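Local atomic coordinates of HTH-type transcriptional activator ampR (Citrobacter freundii, PDB entry 3KOS), a protein that regulates transcription of the AmpC beta-lactamase gene as a LysR-type factor, the present chain being its effector-binding domain. Residues A99-F104 with L117-V122; V152-V157 with T175-G180. All coordinates share one frame; numbering follows the deposited sequence.

Overall arrangement
Both contacts lie on the same side of the chain's centre, within the effector-binding domain of a LysR-type regulator, a two-lobed fold of the periplasmic-binding-protein kind. They follow one another along the chain: contact 1 pairs the turn before strand 106-109 with helix 114-121, and contact 2 pairs strand 153-156 with the loop that leads into strand 181-187. Their centres are about 12 Å apart, and they touch. Trp118 is the shared residue: besides meeting Ile101, its CB packs against Ile154 CD1 at 3.6 Å, and its NE1 probably hydrogen-bonds to Thr175 O at 2.9 Å. The four segments thus pack together on one side of the domain.

Contact 1 (A99-F104 with L117-V122); sequences ADILKF and LWMQTV. Unlike the reference sequence in segment 117-122: Thr121 (reference Ala), Val122 (reference Ala).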
loop_
_atom_site.group_PDB
_atom_site.type_symbol
_atom_site.label_atom_id
_atom_site.label_comp_id
_atom_site.label_asym_id
_atom_site.label_seq_id
_atom_site.Cartn_x
_atom_site.Cartn_y
_atom_site.Cartn_z
ATOM N N ALA A 99 -2.672 -25.704 11.979
ATOM C CA ALA A 99 -1.285 -26.115 11.780
ATOM C C ALA A 99 -0.899 -26.135 10.297
ATOM O O ALA A 99 0.267 -25.934 9.943
ATOM C CB ALA A 99 -1.030 -27.478 12.425
ATOM N N ASP A 100 -1.880 -26.374 9.434
ATOM C CA ASP A 100 -1.640 -26.433 7.994
ATOM C C ASP A 100 -1.154 -25.096 7.428
ATOM O O ASP A 100 -0.541 -25.053 6.366
ATOM C CB ASP A 100 -2.911 -26.865 7.252
ATOM C CG ASP A 100 -3.243 -28.337 7.463
ATOM O OD1 ASP A 100 -2.329 -29.120 7.791
ATOM O OD2 ASP A 100 -4.421 -28.705 7.298
ATOM N N ILE A 101 -1.448 -24.006 8.130
ATOM C CA ILE A 101 -0.989 -22.689 7.702
ATOM C C ILE A 101 0.530 -22.707 7.534
ATOM O O ILE A 101 1.081 -22.053 6.640
ATOM C CB ILE A 101 -1.420 -21.593 8.695
ATOM C CG1 ILE A 101 -2.930 -21.363 8.588
ATOM C CG2 ILE A 101 -0.661 -20.292 8.432
ATOM C CD1 ILE A 101 -3.526 -20.485 9.692
ATOM N N LEU A 102 1.198 -23.489 8.379
ATOM C CA LEU A 102 2.658 -23.527 8.413
ATOM C C LEU A 102 3.291 -24.301 7.253
ATOM O O LEU A 102 4.517 -24.393 7.146
ATOM C CB LEU A 102 3.148 -24.047 9.768
ATOM C CG LEU A 102 2.662 -23.190 10.934
ATOM C CD1 LEU A 102 3.076 -23.767 12.274
ATOM C CD2 LEU A 102 3.184 -21.764 10.776
ATOM N N LYS A 103 2.459 -24.843 6.373
ATOM C CA LYS A 103 2.965 -25.374 5.116
ATOM C C LYS A 103 3.515 -24.232 4.276
ATOM O O LYS A 103 4.355 -24.441 3.404
ATOM C CB LYS A 103 1.846 -26.050 4.332
ATOM C CG LYS A 103 1.339 -27.349 4.912
ATOM C CD LYS A 103 0.120 -27.780 4.116
ATOM C CE LYS A 103 -0.471 -29.070 4.627
ATOM N NZ LYS A 103 -1.637 -29.448 3.782
ATOM N N PHE A 104 3.033 -23.020 4.547
ATOM C CA PHE A 104 3.336 -21.866 3.699
ATOM C C PHE A 104 4.089 -20.765 4.441
ATOM O O PHE A 104 4.120 -20.749 5.672
ATOM C CB PHE A 104 2.041 -21.323 3.098
ATOM C CG PHE A 104 1.218 -22.377 2.425
ATOM C CD1 PHE A 104 1.569 -22.848 1.175
ATOM C CD2 PHE A 104 0.117 -22.922 3.054
ATOM C CE1 PHE A 104 0.826 -23.834 0.555
ATOM C CE2 PHE A 104 -0.633 -23.907 2.436
ATOM C CZ PHE A 104 -0.273 -24.363 1.188
ATOM N N LEU A 117 0.421 -14.698 18.430
ATOM C CA LEU A 117 -0.811 -14.445 19.166
ATOM C C LEU A 117 -2.009 -15.181 18.577
ATOM O O LEU A 117 -2.817 -15.732 19.318
ATOM C CB LEU A 117 -1.090 -12.944 19.276
ATOM C CG LEU A 117 -0.040 -12.198 20.111
ATOM C CD1 LEU A 117 -0.146 -10.692 19.933
ATOM C CD2 LEU A 117 -0.152 -12.578 21.588
ATOM N N TRP A 118 -2.139 -15.202 17.252
ATOM C CA TRP A 118 -3.264 -15.926 16.661
ATOM C C TRP A 118 -3.169 -17.430 16.928
ATOM O O TRP A 118 -4.154 -18.061 17.321
ATOM C CB TRP A 118 -3.406 -15.654 15.154
ATOM C CG TRP A 118 -4.688 -16.177 14.615
ATOM C CD1 TRP A 118 -5.900 -15.539 14.610
ATOM C CD2 TRP A 118 -4.908 -17.459 14.032
ATOM N NE1 TRP A 118 -6.855 -16.346 14.050
ATOM C CE2 TRP A 118 -6.274 -17.535 13.692
ATOM C CE3 TRP A 118 -4.081 -18.556 13.759
ATOM C CZ2 TRP A 118 -6.828 -18.660 13.093
ATOM C CZ3 TRP A 118 -4.636 -19.673 13.167
ATOM C CH2 TRP A 118 -5.992 -19.717 12.842
HETATM N N MSE A 119 -1.989 -18.002 16.688
HETATM C CA MSE A 119 -1.754 -19.415 16.962
HETATM C C MSE A 119 -2.066 -19.731 18.425
HETATM O O MSE A 119 -2.755 -20.698 18.720
HETATM C CB MSE A 119 -0.303 -19.798 16.645
HETATM C CG MSE A 119 0.024 -19.808 15.154
HETATM SE SE MSE A 119 -1.067 -21.125 14.197
HETATM C CE MSE A 119 -0.399 -20.839 12.366
ATOM N N GLN A 120 -1.533 -18.915 19.328
ATOM C CA GLN A 120 -1.758 -19.098 20.762
ATOM C C GLN A 120 -3.260 -19.137 21.077
ATOM O O GLN A 120 -3.724 -19.992 21.835
ATOM C CB GLN A 120 -1.062 -17.977 21.538
ATOM C CG GLN A 120 -1.287 -17.992 23.042
ATOM C CD GLN A 120 -0.606 -16.830 23.759
ATOM O OE1 GLN A 120 -1.018 -15.671 23.638
ATOM N NE2 GLN A 120 0.432 -17.141 24.526
ATOM N N THR A 121 -4.018 -18.229 20.465
ATOM C CA THR A 121 -5.465 -18.137 20.675
ATOM C C THR A 121 -6.215 -19.384 20.230
ATOM O O THR A 121 -7.209 -19.770 20.851
ATOM C CB THR A 121 -6.047 -16.900 19.947
ATOM O OG1 THR A 121 -5.465 -15.714 20.500
ATOM C CG2 THR A 121 -7.555 -16.831 20.083
ATOM N N VAL A 122 -5.752 -20.018 19.159
ATOM C CA VAL A 122 -6.421 -21.222 18.673
ATOM C C VAL A 122 -5.780 -22.494 19.229
ATOM O O VAL A 122 -6.143 -23.595 18.835
ATOM C CB VAL A 122 -6.485 -21.304 17.123
ATOM C CG1 VAL A 122 -7.305 -20.157 16.565
ATOM C CG2 VAL A 122 -5.082 -21.325 16.510
#
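The Trp118 indole meets Ile101 at its six-membered ring: Ile101 CD1 comes in at a slant, 3.7 Å from Trp118 CZ3, with Trp118 CH2 next. One face of the same indole carries Val122 CG1, 3.8 Å above the plane and displaced toward the rim. At the pyrrole edge, NE1 donates to the backbone oxygen of Thr175, which satisfies a buried polar group and probably limits rotation of the ring. Pro85 of strand 73-86 touches both Trp118 and Ile101, adding a third apolar partner.

Met119, deposited as selenomethionine, reaches across with its terminal methyl. Its chain folds at the second torsion (chi2 -62°) and then runs straight, carrying CE to 3.9 Å from Ile101 CB and to 4.0 Å from Leu102 CD2. The Met119 chain lies alongside both aliphatic chains and points the opposite way, a path that suits a long, unbranched residue. Branched Ile101 serves two partners: CD1 goes to the indole, whereas CB and CG2 face the Met119 methyl.

On the helix, Thr121 OG1 donates to Leu117 O at 2.9 Å, from the opposite carbonyl face to Thr121 N, so its proton goes to a bond within the helix.

Across the segments the chemistry is wholly apolar, which implies that burial of apolar surface probably accounts for the cohesion between the turn 99-104 and helix 114-121.

Contact 2 (V152-V157 with T175-G180); sequences VAIAPV and TQIDLG
Strand 153-156, outermost in its sheet within this chain, and the loop feeding strand 181-187 are joined where Ile154 and Val157 face Ile177 and Gln176, beside strand 73-86. The backbone of Ala153, Ala155 and Val157 is hydrogen-bonded to strand 73-86. Segments 152-157 and 175-180 meet through side chains.

Two touches make the contact. Ile154 CD1 and Ile177 CD1 meet end to end at 4.2 Å. Ile154 holds CG1 anti to its backbone N (chi1 -174°), and this CG1-CD1 arm lets an apolar tip reach from the buried strand to the loop. Farther along, Val157 and Gln176 cross at about a right angle; the extended Gln176 chain brings OE1 to 3.1 Å from Val157 CG2, a close, non-bonded approach. The CA atoms of Val157 and Gln176 are 8.6 Å apart.

Beyond them the loop is shaped by an Asx turn: Asp178 OD1 accepts from Gly180 N at 2.9 Å, nearly in line with its own C-O bond. Glycine suits position 180 because at phi 152° and psi 168° a beta carbon would collide with the preceding carbonyl oxygen.

Since only methyl groups and one amide oxygen meet here, the small interface probably adds little cohesion on its own; Thr175 O accepts from both Ser84 OG and Trp118 NE1, and with the Asx turn this probably helps fix the loop.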
loop_
_atom_site.group_PDB
_atom_site.type_symbol
_atom_site.label_atom_id
_atom_site.label_comp_id
_atom_site.label_asym_id
_atom_site.label_seq_id
_atom_site.Cartn_x
_atom_site.Cartn_y
_atom_site.Cartn_z
ATOM N N VAL A 152 0.413 -16.962 3.626
ATOM C CA VAL A 152 -0.829 -16.712 4.340
ATOM C C VAL A 152 -0.689 -15.407 5.114
ATOM O O VAL A 152 0.258 -15.231 5.874
ATOM C CB VAL A 152 -1.151 -17.863 5.309
ATOM C CG1 VAL A 152 -2.451 -17.573 6.076
ATOM C CG2 VAL A 152 -1.263 -19.172 4.539
ATOM N N ALA A 153 -1.625 -14.490 4.884
ATOM C CA ALA A 153 -1.615 -13.187 5.537
ATOM C C ALA A 153 -2.453 -13.220 6.811
ATOM O O ALA A 153 -3.256 -14.121 7.013
ATOM C CB ALA A 153 -2.181 -12.143 4.597
ATOM N N ILE A 154 -2.249 -12.238 7.673
ATOM C CA ILE A 154 -3.178 -12.014 8.769
ATOM C C ILE A 154 -3.446 -10.518 8.826
ATOM O O ILE A 154 -2.514 -9.709 8.903
ATOM C CB ILE A 154 -2.659 -12.602 10.113
ATOM C CG1 ILE A 154 -3.731 -12.465 11.209
ATOM C CG2 ILE A 154 -1.329 -11.962 10.516
ATOM C CD1 ILE A 154 -3.407 -13.247 12.486
ATOM N N ALA A 155 -4.721 -10.149 8.758
ATOM C CA ALA A 155 -5.090 -8.753 8.582
ATOM C C ALA A 155 -6.536 -8.505 8.995
ATOM O O ALA A 155 -7.291 -9.456 9.214
ATOM C CB ALA A 155 -4.869 -8.332 7.119
ATOM N N PRO A 156 -6.928 -7.226 9.116
ATOM C CA PRO A 156 -8.311 -6.925 9.507
ATOM C C PRO A 156 -9.308 -7.357 8.435
ATOM O O PRO A 156 -9.374 -6.763 7.359
ATOM C CB PRO A 156 -8.313 -5.403 9.648
ATOM C CG PRO A 156 -6.901 -5.066 10.016
ATOM C CD PRO A 156 -6.073 -6.025 9.161
ATOM N N VAL A 157 -10.094 -8.376 8.741
ATOM C CA VAL A 157 -10.913 -9.013 7.719
ATOM C C VAL A 157 -11.944 -8.057 7.114
ATOM O O VAL A 157 -12.219 -8.124 5.915
ATOM C CB VAL A 157 -11.622 -10.281 8.256
ATOM C CG1 VAL A 157 -10.607 -11.245 8.851
ATOM C CG2 VAL A 157 -12.646 -9.923 9.296
ATOM N N THR A 175 -11.850 -17.833 13.838
ATOM C CA THR A 175 -11.240 -17.153 14.978
ATOM C C THR A 175 -10.516 -15.876 14.585
ATOM O O THR A 175 -9.715 -15.865 13.654
ATOM C CB THR A 175 -10.263 -18.068 15.749
ATOM O OG1 THR A 175 -10.971 -19.202 16.259
ATOM C CG2 THR A 175 -9.631 -17.311 16.913
ATOM N N GLN A 176 -10.813 -14.799 15.309
ATOM C CA GLN A 176 -10.203 -13.503 15.051
ATOM C C GLN A 176 -9.561 -12.954 16.320
ATOM O O GLN A 176 -10.015 -13.253 17.424
ATOM C CB GLN A 176 -11.264 -12.515 14.596
ATOM C CG GLN A 176 -12.077 -12.950 13.409
ATOM C CD GLN A 176 -13.173 -11.966 13.109
ATOM O OE1 GLN A 176 -13.186 -11.336 12.051
ATOM N NE2 GLN A 176 -14.095 -11.804 14.053
ATOM N N ILE A 177 -8.522 -12.135 16.167
ATOM C CA ILE A 177 -7.894 -11.478 17.314
ATOM C C ILE A 177 -7.944 -9.956 17.164
ATOM O O ILE A 177 -8.047 -9.438 16.052
ATOM C CB ILE A 177 -6.434 -11.932 17.525
ATOM C CG1 ILE A 177 -5.590 -11.669 16.274
ATOM C CG2 ILE A 177 -6.377 -13.416 17.900
ATOM C CD1 ILE A 177 -4.099 -11.951 16.455
ATOM N N ASP A 178 -7.864 -9.251 18.291
ATOM C CA ASP A 178 -7.886 -7.792 18.312
ATOM C C ASP A 178 -6.537 -7.274 18.783
ATOM O O ASP A 178 -6.179 -7.434 19.948
ATOM C CB ASP A 178 -8.999 -7.312 19.253
ATOM C CG ASP A 178 -9.083 -5.794 19.364
ATOM O OD1 ASP A 178 -8.197 -5.072 18.862
ATOM O OD2 ASP A 178 -10.060 -5.313 19.976
ATOM N N LEU A 179 -5.777 -6.679 17.867
ATOM C CA LEU A 179 -4.504 -6.069 18.214
ATOM C C LEU A 179 -4.549 -4.568 17.936
ATOM O O LEU A 179 -3.512 -3.908 17.856
ATOM C CB LEU A 179 -3.360 -6.719 17.428
ATOM C CG LEU A 179 -3.197 -8.220 17.681
ATOM C CD1 LEU A 179 -2.026 -8.796 16.883
ATOM C CD2 LEU A 179 -3.017 -8.479 19.169
ATOM N N GLY A 180 -5.760 -4.038 17.797
ATOM C CA GLY A 180 -5.948 -2.629 17.502
ATOM C C GLY A 180 -7.242 -2.379 16.749
ATOM O O GLY A 180 -7.883 -3.320 16.271
#